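Local coordinates for protein cellobiose 2-epimerase (Caldibacillus thermoamylovorans, PDB 5ZHB) that catalyses the reversible C2 epimerisation of the reducing-end glucose of cellobiose, giving 4-O-beta-D-glucopyranosyl-D-mannose, at residues A[29-34]-A[57-62]; A[304-309]-A[370-375]; A[334-339]-A[378-383]; A[353-356]-A[362-365]. One frame throughout, in Å; residues are numbered along the deposited sequence.

Contact 1 (A[29-34]-A[57-62]); sequences GGYYGL and WAFSAA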
# COMPACT_ATOMS: atom_id res chain seq x y z
N GLY A 29 6.92 -8.06 -21.35
CA GLY A 29 7.43 -7.19 -20.29
C GLY A 29 6.53 -7.25 -19.05
O GLY A 29 5.36 -7.60 -19.14
N GLY A 30 7.11 -6.92 -17.89
CA GLY A 30 6.38 -6.95 -16.62
C GLY A 30 5.82 -8.32 -16.28
O GLY A 30 6.45 -9.34 -16.56
N TYR A 31 4.61 -8.31 -15.69
CA TYR A 31 3.94 -9.48 -15.17
C TYR A 31 2.53 -9.55 -15.75
O TYR A 31 1.89 -8.52 -15.95
CB TYR A 31 3.95 -9.41 -13.64
CG TYR A 31 5.36 -9.49 -13.10
CD1 TYR A 31 6.20 -8.39 -13.15
CD2 TYR A 31 5.86 -10.69 -12.61
CE1 TYR A 31 7.51 -8.48 -12.72
CE2 TYR A 31 7.17 -10.79 -12.18
CZ TYR A 31 8.01 -9.68 -12.25
OH TYR A 31 9.29 -9.75 -11.81
N TYR A 32 2.08 -10.78 -16.02
CA TYR A 32 0.75 -11.01 -16.57
C TYR A 32 -0.29 -10.33 -15.65
O TYR A 32 -0.17 -10.37 -14.43
CB TYR A 32 0.41 -12.49 -16.72
CG TYR A 32 1.39 -13.30 -17.58
CD1 TYR A 32 1.73 -12.89 -18.86
CD2 TYR A 32 2.01 -14.44 -17.08
CE1 TYR A 32 2.60 -13.63 -19.65
CE2 TYR A 32 2.91 -15.18 -17.84
CZ TYR A 32 3.19 -14.77 -19.14
OH TYR A 32 4.06 -15.47 -19.92
N GLY A 33 -1.32 -9.76 -16.27
CA GLY A 33 -2.13 -8.73 -15.63
C GLY A 33 -3.27 -9.26 -14.78
O GLY A 33 -3.85 -8.50 -14.02
N LEU A 34 -3.61 -10.56 -14.90
CA LEU A 34 -4.78 -11.13 -14.24
C LEU A 34 -4.57 -12.63 -14.04
O LEU A 34 -4.19 -13.32 -14.99
CB LEU A 34 -6.05 -10.92 -15.04
CG LEU A 34 -7.38 -11.26 -14.37
CD1 LEU A 34 -7.67 -10.30 -13.23
CD2 LEU A 34 -8.52 -11.21 -15.39
N TRP A 57 8.41 -2.76 -6.04
CA TRP A 57 8.70 -2.53 -4.63
C TRP A 57 8.96 -3.86 -3.91
O TRP A 57 9.95 -3.99 -3.18
CB TRP A 57 7.59 -1.69 -3.95
CG TRP A 57 7.94 -1.45 -2.51
CD1 TRP A 57 8.60 -0.38 -1.99
CD2 TRP A 57 7.82 -2.42 -1.44
NE1 TRP A 57 8.85 -0.59 -0.66
CE2 TRP A 57 8.39 -1.82 -0.30
CE3 TRP A 57 7.26 -3.69 -1.34
CZ2 TRP A 57 8.44 -2.48 0.93
CZ3 TRP A 57 7.28 -4.33 -0.12
CH2 TRP A 57 7.89 -3.74 0.99
N ALA A 58 8.06 -4.84 -4.10
CA ALA A 58 8.10 -6.12 -3.40
C ALA A 58 9.39 -6.88 -3.73
O ALA A 58 10.06 -7.36 -2.81
CB ALA A 58 6.88 -6.97 -3.70
N PHE A 59 9.77 -6.97 -5.01
CA PHE A 59 10.99 -7.68 -5.36
C PHE A 59 12.24 -6.93 -4.88
O PHE A 59 13.20 -7.59 -4.46
CB PHE A 59 11.05 -7.93 -6.86
CG PHE A 59 10.18 -9.08 -7.27
CD1 PHE A 59 10.35 -10.34 -6.70
CD2 PHE A 59 9.12 -8.90 -8.15
CE1 PHE A 59 9.54 -11.39 -7.07
CE2 PHE A 59 8.31 -9.97 -8.51
CZ PHE A 59 8.52 -11.20 -7.97
N SER A 60 12.25 -5.60 -4.95
CA SER A 60 13.39 -4.82 -4.50
C SER A 60 13.61 -5.00 -3.00
O SER A 60 14.72 -5.28 -2.56
CB SER A 60 13.25 -3.36 -4.81
OG SER A 60 13.16 -3.12 -6.21
N ALA A 61 12.52 -4.86 -2.22
CA ALA A 61 12.57 -5.02 -0.77
C ALA A 61 12.96 -6.45 -0.41
O ALA A 61 13.69 -6.63 0.55
CB ALA A 61 11.25 -4.67 -0.12
N ALA A 62 12.39 -7.46 -1.10
CA ALA A 62 12.75 -8.85 -0.84
C ALA A 62 14.26 -9.03 -1.00
O ALA A 62 14.89 -9.71 -0.19
CB ALA A 62 12.02 -9.82 -1.73

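Contact 2 (A[304-309]-A[370-375]); sequences RVWWVQ and PWKCPY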
# COMPACT_ATOMS: atom_id res chain seq x y z
N ARG A 304 -13.40 -10.63 5.53
CA ARG A 304 -12.00 -10.63 5.89
C ARG A 304 -11.14 -10.46 4.63
O ARG A 304 -11.07 -11.38 3.81
CB ARG A 304 -11.61 -11.95 6.55
CG ARG A 304 -11.98 -12.09 8.02
CD ARG A 304 -13.49 -12.30 8.19
NE ARG A 304 -13.80 -12.86 9.51
CZ ARG A 304 -15.02 -13.11 9.98
NH1 ARG A 304 -16.08 -12.69 9.32
NH2 ARG A 304 -15.16 -13.73 11.13
N VAL A 305 -10.59 -9.25 4.46
CA VAL A 305 -9.88 -8.87 3.25
C VAL A 305 -8.41 -9.09 3.53
O VAL A 305 -7.95 -8.70 4.60
CB VAL A 305 -10.17 -7.42 2.80
CG1 VAL A 305 -9.36 -7.01 1.59
CG2 VAL A 305 -11.64 -7.22 2.46
N TRP A 306 -7.67 -9.64 2.54
CA TRP A 306 -6.30 -10.10 2.77
C TRP A 306 -5.40 -8.97 3.29
O TRP A 306 -4.70 -9.14 4.30
CB TRP A 306 -5.73 -10.80 1.51
CG TRP A 306 -4.89 -9.93 0.62
CD1 TRP A 306 -3.53 -9.86 0.65
CD2 TRP A 306 -5.32 -8.95 -0.34
NE1 TRP A 306 -3.09 -8.94 -0.26
CE2 TRP A 306 -4.15 -8.35 -0.87
CE3 TRP A 306 -6.56 -8.53 -0.82
CZ2 TRP A 306 -4.19 -7.33 -1.82
CZ3 TRP A 306 -6.59 -7.55 -1.78
CH2 TRP A 306 -5.43 -6.97 -2.28
N TRP A 307 -5.42 -7.81 2.64
CA TRP A 307 -4.47 -6.76 2.98
C TRP A 307 -4.74 -6.19 4.37
O TRP A 307 -3.79 -5.80 5.04
CB TRP A 307 -4.41 -5.65 1.92
CG TRP A 307 -5.62 -4.75 1.79
CD1 TRP A 307 -6.64 -4.85 0.90
CD2 TRP A 307 -5.88 -3.56 2.57
NE1 TRP A 307 -7.54 -3.84 1.09
CE2 TRP A 307 -7.10 -3.03 2.11
CE3 TRP A 307 -5.20 -2.90 3.61
CZ2 TRP A 307 -7.65 -1.87 2.65
CZ3 TRP A 307 -5.74 -1.74 4.12
CH2 TRP A 307 -6.96 -1.24 3.66
N VAL A 308 -6.03 -6.19 4.77
CA VAL A 308 -6.41 -5.70 6.09
C VAL A 308 -5.77 -6.56 7.19
O VAL A 308 -5.17 -6.03 8.12
CB VAL A 308 -7.95 -5.65 6.19
CG1 VAL A 308 -8.39 -5.35 7.62
CG2 VAL A 308 -8.57 -4.69 5.18
N GLN A 309 -5.74 -7.88 6.99
CA GLN A 309 -5.21 -8.78 7.99
C GLN A 309 -3.72 -8.52 8.16
O GLN A 309 -3.22 -8.43 9.27
CB GLN A 309 -5.46 -10.24 7.63
CG GLN A 309 -6.87 -10.59 7.20
CD GLN A 309 -7.94 -10.14 8.17
OE1 GLN A 309 -7.83 -10.36 9.38
NE2 GLN A 309 -8.93 -9.41 7.68
N PRO A 370 -4.92 -5.80 -11.25
CA PRO A 370 -4.60 -4.41 -11.02
C PRO A 370 -4.66 -4.00 -9.55
O PRO A 370 -3.94 -3.09 -9.18
CB PRO A 370 -5.63 -3.66 -11.88
CG PRO A 370 -5.94 -4.65 -12.99
CD PRO A 370 -5.98 -5.99 -12.26
N TRP A 371 -5.54 -4.63 -8.77
CA TRP A 371 -5.73 -4.23 -7.39
C TRP A 371 -5.30 -5.32 -6.41
O TRP A 371 -5.54 -5.17 -5.21
CB TRP A 371 -7.18 -3.81 -7.15
CG TRP A 371 -7.48 -2.55 -7.91
CD1 TRP A 371 -8.30 -2.42 -8.99
CD2 TRP A 371 -6.81 -1.27 -7.75
NE1 TRP A 371 -8.24 -1.14 -9.48
CE2 TRP A 371 -7.33 -0.42 -8.74
CE3 TRP A 371 -5.84 -0.77 -6.85
CZ2 TRP A 371 -6.90 0.91 -8.87
CZ3 TRP A 371 -5.41 0.53 -7.00
CH2 TRP A 371 -5.93 1.36 -8.00
N LYS A 372 -4.61 -6.37 -6.88
CA LYS A 372 -4.11 -7.37 -5.96
C LYS A 372 -2.76 -7.87 -6.46
O LYS A 372 -2.67 -8.44 -7.56
CB LYS A 372 -5.07 -8.54 -5.75
CG LYS A 372 -4.55 -9.53 -4.67
CD LYS A 372 -5.58 -10.57 -4.24
CE LYS A 372 -5.04 -11.63 -3.33
NZ LYS A 372 -3.88 -12.31 -3.87
N CYS A 373 -1.74 -7.59 -5.64
CA CYS A 373 -0.37 -7.84 -6.04
C CYS A 373 0.39 -8.24 -4.78
O CYS A 373 -0.22 -8.65 -3.80
CB CYS A 373 0.13 -6.70 -6.91
SG CYS A 373 0.09 -5.13 -6.01
N PRO A 374 1.74 -8.36 -4.83
CA PRO A 374 2.47 -8.89 -3.68
C PRO A 374 2.96 -7.89 -2.65
O PRO A 374 3.69 -8.27 -1.75
CB PRO A 374 3.68 -9.52 -4.42
CG PRO A 374 3.98 -8.54 -5.51
CD PRO A 374 2.61 -8.08 -5.98
N TYR A 375 2.60 -6.60 -2.78
CA TYR A 375 3.16 -5.57 -1.91
C TYR A 375 2.72 -5.76 -0.46
O TYR A 375 3.59 -5.82 0.42
CB TYR A 375 2.86 -4.19 -2.52
CG TYR A 375 2.40 -3.06 -1.61
CD1 TYR A 375 3.31 -2.28 -0.90
CD2 TYR A 375 1.06 -2.70 -1.54
CE1 TYR A 375 2.90 -1.19 -0.13
CE2 TYR A 375 0.64 -1.61 -0.79
CZ TYR A 375 1.56 -0.87 -0.05
OH TYR A 375 1.16 0.24 0.68
O HOH W 1 -0.50 -8.42 -1.08

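Contact 3 (A[334-339]-A[378-383]); sequences RIWDYV and ARFCLE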
# COMPACT_ATOMS: atom_id res chain seq x y z
N ARG A 334 -3.27 -14.45 16.67
CA ARG A 334 -4.59 -14.92 16.28
C ARG A 334 -4.93 -14.54 14.84
O ARG A 334 -5.58 -15.31 14.13
CB ARG A 334 -5.69 -14.37 17.19
CG ARG A 334 -5.51 -14.87 18.62
CD ARG A 334 -6.53 -14.21 19.54
NE ARG A 334 -7.84 -14.82 19.30
CZ ARG A 334 -9.02 -14.23 19.23
NH1 ARG A 334 -9.17 -12.92 19.33
NH2 ARG A 334 -10.08 -14.99 19.04
N ILE A 335 -4.49 -13.37 14.37
CA ILE A 335 -4.68 -13.06 12.95
C ILE A 335 -3.92 -14.09 12.11
O ILE A 335 -4.42 -14.55 11.10
CB ILE A 335 -4.23 -11.63 12.61
CG1 ILE A 335 -5.00 -10.58 13.41
CG2 ILE A 335 -4.35 -11.38 11.09
CD1 ILE A 335 -4.30 -9.24 13.43
N TRP A 336 -2.68 -14.38 12.51
CA TRP A 336 -1.88 -15.28 11.71
C TRP A 336 -2.53 -16.66 11.61
O TRP A 336 -2.61 -17.23 10.52
CB TRP A 336 -0.47 -15.38 12.27
CG TRP A 336 0.41 -16.30 11.48
CD1 TRP A 336 1.16 -17.32 11.99
CD2 TRP A 336 0.68 -16.27 10.07
NE1 TRP A 336 1.86 -17.93 11.00
CE2 TRP A 336 1.61 -17.30 9.81
CE3 TRP A 336 0.25 -15.48 8.99
CZ2 TRP A 336 2.11 -17.57 8.54
CZ3 TRP A 336 0.76 -15.74 7.72
CH2 TRP A 336 1.68 -16.76 7.51
N ASP A 337 -3.04 -17.18 12.73
CA ASP A 337 -3.76 -18.44 12.70
C ASP A 337 -4.96 -18.40 11.76
O ASP A 337 -5.23 -19.37 11.05
CB ASP A 337 -4.31 -18.85 14.05
CG ASP A 337 -3.39 -19.85 14.72
OD1 ASP A 337 -3.18 -20.93 14.10
OD2 ASP A 337 -2.85 -19.51 15.79
N TYR A 338 -5.74 -17.32 11.83
CA TYR A 338 -6.85 -17.18 10.92
C TYR A 338 -6.36 -17.22 9.47
O TYR A 338 -6.98 -17.89 8.62
CB TYR A 338 -7.58 -15.86 11.16
CG TYR A 338 -8.76 -15.69 10.24
CD1 TYR A 338 -10.04 -16.12 10.59
CD2 TYR A 338 -8.59 -15.08 9.00
CE1 TYR A 338 -11.11 -15.98 9.72
CE2 TYR A 338 -9.64 -14.97 8.12
CZ TYR A 338 -10.91 -15.40 8.48
OH TYR A 338 -11.89 -15.23 7.56
N VAL A 339 -5.30 -16.44 9.19
CA VAL A 339 -4.76 -16.30 7.85
C VAL A 339 -4.29 -17.65 7.30
O VAL A 339 -4.53 -17.97 6.13
CB VAL A 339 -3.62 -15.26 7.79
CG1 VAL A 339 -2.85 -15.30 6.48
CG2 VAL A 339 -4.16 -13.84 7.98
N ALA A 378 3.89 -9.42 1.01
CA ALA A 378 5.34 -9.48 1.07
C ALA A 378 5.89 -8.52 2.11
O ALA A 378 6.76 -8.91 2.89
CB ALA A 378 5.97 -9.18 -0.26
N ARG A 379 5.43 -7.27 2.07
CA ARG A 379 5.87 -6.26 3.01
C ARG A 379 5.65 -6.74 4.45
O ARG A 379 6.52 -6.56 5.29
CB ARG A 379 5.18 -4.93 2.72
CG ARG A 379 5.72 -3.85 3.65
CD ARG A 379 5.27 -2.44 3.38
NE ARG A 379 3.83 -2.28 3.57
CZ ARG A 379 3.16 -1.15 3.35
NH1 ARG A 379 3.80 -0.07 2.98
NH2 ARG A 379 1.85 -1.11 3.54
N PHE A 380 4.48 -7.34 4.73
CA PHE A 380 4.22 -7.85 6.06
C PHE A 380 5.31 -8.85 6.49
O PHE A 380 5.86 -8.71 7.59
CB PHE A 380 2.79 -8.39 6.16
CG PHE A 380 2.64 -9.70 6.91
CD1 PHE A 380 2.76 -9.75 8.30
CD2 PHE A 380 2.38 -10.88 6.22
CE1 PHE A 380 2.59 -10.94 8.98
CE2 PHE A 380 2.21 -12.07 6.90
CZ PHE A 380 2.34 -12.11 8.27
N CYS A 381 5.59 -9.86 5.66
CA CYS A 381 6.60 -10.85 5.99
C CYS A 381 7.94 -10.16 6.22
O CYS A 381 8.61 -10.44 7.21
CB CYS A 381 6.72 -11.90 4.89
SG CYS A 381 5.23 -12.91 4.68
N LEU A 382 8.31 -9.24 5.33
CA LEU A 382 9.60 -8.54 5.40
C LEU A 382 9.74 -7.63 6.62
O LEU A 382 10.83 -7.52 7.21
CB LEU A 382 9.81 -7.77 4.11
CG LEU A 382 9.98 -8.64 2.85
CD1 LEU A 382 9.97 -7.77 1.63
CD2 LEU A 382 11.26 -9.46 2.91
N GLU A 383 8.64 -6.99 7.02
CA GLU A 383 8.69 -6.12 8.18
C GLU A 383 9.04 -6.92 9.44
O GLU A 383 9.84 -6.47 10.26
CB GLU A 383 7.33 -5.43 8.31
CG GLU A 383 7.20 -4.15 7.49
CD GLU A 383 8.07 -3.02 8.01
OE1 GLU A 383 8.09 -2.81 9.24
OE2 GLU A 383 8.69 -2.35 7.17

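Contact 4 (A[353-356]-A[362-365]); sequences YWSV and PTKR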
# COMPACT_ATOMS: atom_id res chain seq x y z
N TYR A 353 -6.04 -15.79 -1.12
CA TYR A 353 -7.33 -15.30 -1.58
C TYR A 353 -7.47 -13.80 -1.34
O TYR A 353 -6.85 -13.24 -0.44
CB TYR A 353 -8.44 -16.00 -0.82
CG TYR A 353 -8.46 -17.51 -0.95
CD1 TYR A 353 -8.64 -18.13 -2.19
CD2 TYR A 353 -8.43 -18.30 0.19
CE1 TYR A 353 -8.67 -19.52 -2.28
CE2 TYR A 353 -8.49 -19.68 0.11
CZ TYR A 353 -8.65 -20.28 -1.12
OH TYR A 353 -8.73 -21.63 -1.14
N TRP A 354 -8.27 -13.16 -2.18
CA TRP A 354 -8.58 -11.75 -2.04
C TRP A 354 -9.24 -11.52 -0.68
O TRP A 354 -8.87 -10.61 0.07
CB TRP A 354 -9.51 -11.33 -3.19
CG TRP A 354 -9.85 -9.86 -3.16
CD1 TRP A 354 -10.64 -9.23 -2.23
CD2 TRP A 354 -9.48 -8.84 -4.10
NE1 TRP A 354 -10.73 -7.90 -2.49
CE2 TRP A 354 -10.07 -7.63 -3.65
CE3 TRP A 354 -8.75 -8.83 -5.29
CZ2 TRP A 354 -9.93 -6.43 -4.34
CZ3 TRP A 354 -8.65 -7.66 -5.99
CH2 TRP A 354 -9.24 -6.48 -5.53
N SER A 355 -10.26 -12.33 -0.40
CA SER A 355 -11.01 -12.17 0.84
C SER A 355 -11.69 -13.47 1.21
O SER A 355 -11.74 -14.40 0.40
CB SER A 355 -11.98 -11.00 0.75
OG SER A 355 -12.91 -11.15 -0.30
N VAL A 356 -12.18 -13.52 2.45
CA VAL A 356 -12.94 -14.64 2.98
C VAL A 356 -14.26 -14.11 3.54
O VAL A 356 -14.29 -13.08 4.21
CB VAL A 356 -12.17 -15.44 4.03
CG1 VAL A 356 -13.01 -16.60 4.56
CG2 VAL A 356 -10.84 -15.93 3.48
N PRO A 362 -13.87 -18.79 0.70
CA PRO A 362 -13.19 -17.79 -0.12
C PRO A 362 -14.14 -17.00 -1.02
O PRO A 362 -15.02 -17.56 -1.66
CB PRO A 362 -12.15 -18.59 -0.93
CG PRO A 362 -12.09 -19.96 -0.27
CD PRO A 362 -13.39 -20.16 0.49
N THR A 363 -13.92 -15.68 -1.11
CA THR A 363 -14.63 -14.85 -2.06
C THR A 363 -14.07 -15.16 -3.45
O THR A 363 -12.86 -15.22 -3.63
CB THR A 363 -14.45 -13.37 -1.70
OG1 THR A 363 -14.67 -13.17 -0.30
CG2 THR A 363 -15.31 -12.46 -2.55
N LYS A 364 -14.95 -15.27 -4.44
CA LYS A 364 -14.54 -15.73 -5.77
C LYS A 364 -14.09 -14.55 -6.61
O LYS A 364 -14.77 -14.14 -7.54
CB LYS A 364 -15.65 -16.52 -6.47
CG LYS A 364 -15.94 -17.83 -5.79
CD LYS A 364 -17.00 -18.64 -6.53
CE LYS A 364 -17.08 -20.05 -6.03
NZ LYS A 364 -17.28 -20.06 -4.59
N ARG A 365 -12.96 -13.99 -6.21
CA ARG A 365 -12.39 -12.80 -6.80
C ARG A 365 -10.99 -13.18 -7.25
O ARG A 365 -10.45 -14.17 -6.75
CB ARG A 365 -12.22 -11.70 -5.75
CG ARG A 365 -13.51 -11.00 -5.38
CD ARG A 365 -13.24 -9.59 -4.94
NE ARG A 365 -12.69 -8.84 -6.08
CZ ARG A 365 -12.57 -7.53 -6.09
NH1 ARG A 365 -13.08 -6.83 -5.09
NH2 ARG A 365 -11.97 -6.93 -7.10
O HOH W 2 -10.01 -14.66 -4.04

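Contact 1 (A[29-34]-A[57-62])
Tyr-31 overlaps Phe-59 by the outer end of its phenol alone: its hydroxyl and the ring carbons next to it lie against one corner of the phenyl ring. The contact joins a connecting loop, residues 29-34, to helix 49-66 of the alpha/alpha barrel on which N-acylglucosamine 2-epimerase relatives are built. The two side chains approach from opposite directions, the tyrosine from the loop and the phenylalanine from the helix. Their planes are nearly parallel, 22° apart, yet the rings are slid so far past each other that their centroids stand 5.7 Å apart and little stacking results. Phe-59 CG lies anti to its carbonyl carbon, with chi1 at -78°, a setting that carries the ring off the helix and out to the phenol. On the carbon side the approach is an ordinary apolar one, Tyr-31 CZ to Phe-59 CE2 at 3.8 Å.

Helix 69-86 completes the packing. Phe-59 rests on Gln-74 and Ala-75, and Tyr-31 OH is hydrogen-bonded to Gln-74 OE1, so a single glutamine serves both rings and gives the buried hydroxyl a polar partner. The same helix reaches the loop backbone through a weak bond between His-77 NE2 and Gly-30 O. Across the pair itself, the shortest approach is that of Tyr-31 OH to Phe-59 CE2, 3.4 Å.

Contact 2 (A[304-309]-A[370-375])
Lys-372 lies across one face of the Trp-306 indole, its aliphatic chain over the benzene half and its ammonium over the pyrrole half. CG is anti to the backbone N (chi1 -175°) and the chain stays extended as far as CE, which brings CG to 3.8 Å from the centroid of the six-membered ring in a CH-pi contact and CE to 4.0 Å from Trp-306 CD2. The last torsion then bends, and NZ stands 4.9 Å from the centroid of the five-membered ring, only 6° off its normal: a cation-pi arrangement, though a rather distant one. The other face of the indole is backed by CB of Trp-307, whose own ring stacks on His-376.

The rim of the indole is used as well. Trp-371 O meets CH2 of Trp-306 at 3.4 Å, close to the ring plane. At the pyrrole end NE1 donates to a water lying in the ring plane, 2.8 Å away, and that water lies 2.7 Å from Cys-373 O, to which it can donate. The water bond at NE1 helps to set how the indole is turned.

The first turn of helix 306-323 is in this way joined to the loop leading into helix 375-387, the last helix of the alpha/alpha barrel. Lys-372 NZ also forms a salt bridge with Glu-351 and hydrogen bonds with Ile-367 O and Trp-352 O. With a carboxylate, two carbonyls and a pi face around it, the buried ammonium is probably held firmly in its charged form.

Contact 3 (A[334-339]-A[378-383])
Trp-336 reaches Phe-380 with the benzene half of its indole, between two helices whose nearest CA atoms, those of Trp-336 and Cys-381, are 11.1 Å apart. From CB the side chain runs anti to the backbone N; chi1 of -180° carries the indole off helix 326-343, and chi2 of -129° turns its benzene half toward Phe-380. CE3 comes first, 4.0 Å from Phe-380 CZ. The next atom, CZ3, makes the broader contact, meeting both CZ and CE2 of the phenyl ring, each at 4.0 Å. It arrives at the edge of that ring, near its plane. The pyrrole half serves a different partner: NE1 is hydrogen-bonded to Glu-7 OE1 on helix 2-21, which gives the polar atom of this buried indole an acceptor.

The two side chains cross at about a right angle. Their rings meet obliquely, with planes inclined at 52° and the centroids of the phenyl and the six-membered ring 5.9 Å apart. Phe-8, also of helix 2-21, forms the third member of an aromatic cluster, edge-to-face with Trp-336 and inclined to Phe-380. Val-310 and Met-313 of helix 306-323 pack on the phenyl ring as well.

Apolar and aromatic filling of this sort, between helix 375-387 of the inner ring and helices 326-343 and 2-21 of the outer one, is characteristic of the interface between the inner and outer helix layers of an (alpha/alpha)6 barrel, here where the two ends of the chain meet.

Contact 4 (A[353-356]-A[362-365])
Thr-363 OG1 is gripped from two residues: Ser-355 OG donates to it over 2.7 Å, and Glu-357 OE2, just beyond the strand, is also hydrogen-bonded to it. Chi1 of Ser-355, 59°, sets OG between the backbone N and the carbonyl carbon, facing the threonine. The backbones of the same two residues are joined by Thr-363 N to Ser-355 O, 2.9 Å and nearly straight at 170°. The chain turns back on itself through residues 357-361, with a single bridge between Val-356 and Pro-362.

Ring packing flanks this turn on two sides. The Arg-365 guanidinium lies flat on the benzene half of Trp-354, centres 3.5 Å apart, while its CD sits over the pyrrole half; the bend at chi3 of the arginine turns the group down onto the ring. Pro-362 CB stands 3.6 Å from the centroid of the Tyr-353 ring, directly over its face. Between these flanks a water accepts from Trp-354 N and donates to Thr-363 O and Arg-365 O at 2.9 and 2.8 Å.

Strand 355-356 forms one border of a four-stranded antiparallel sheet. Val-356 is backbone-bonded to Arg-304 of the neighbouring strand 299-305, and just past the strand ends Trp-306 N pairs with Trp-354 O. On the helical side, Val-356 packs on Tyr-338 and Met-343 of helix 326-343.

In the fold
All four contacts fall in the part of the barrel where the chain closes on itself. Contact 1 comes first in sequence and is complete before the others open; contacts 2 and 3 interleave, and contact 4 is nested within both loops. Contact 2 is central: its centre is about 10 Å from that of contact 4, through neighbouring strands 299-305 and 355-356, and about 12 Å from contact 3, through consecutive helices 306-323 and 326-343. Contacts 1 and 4 lie about 21 Å apart, centre to centre, and do not touch. Helix 49-66 packs against helix 375-387, linking contact 1 to contact 3, so early and late segments complete one continuous barrel wall.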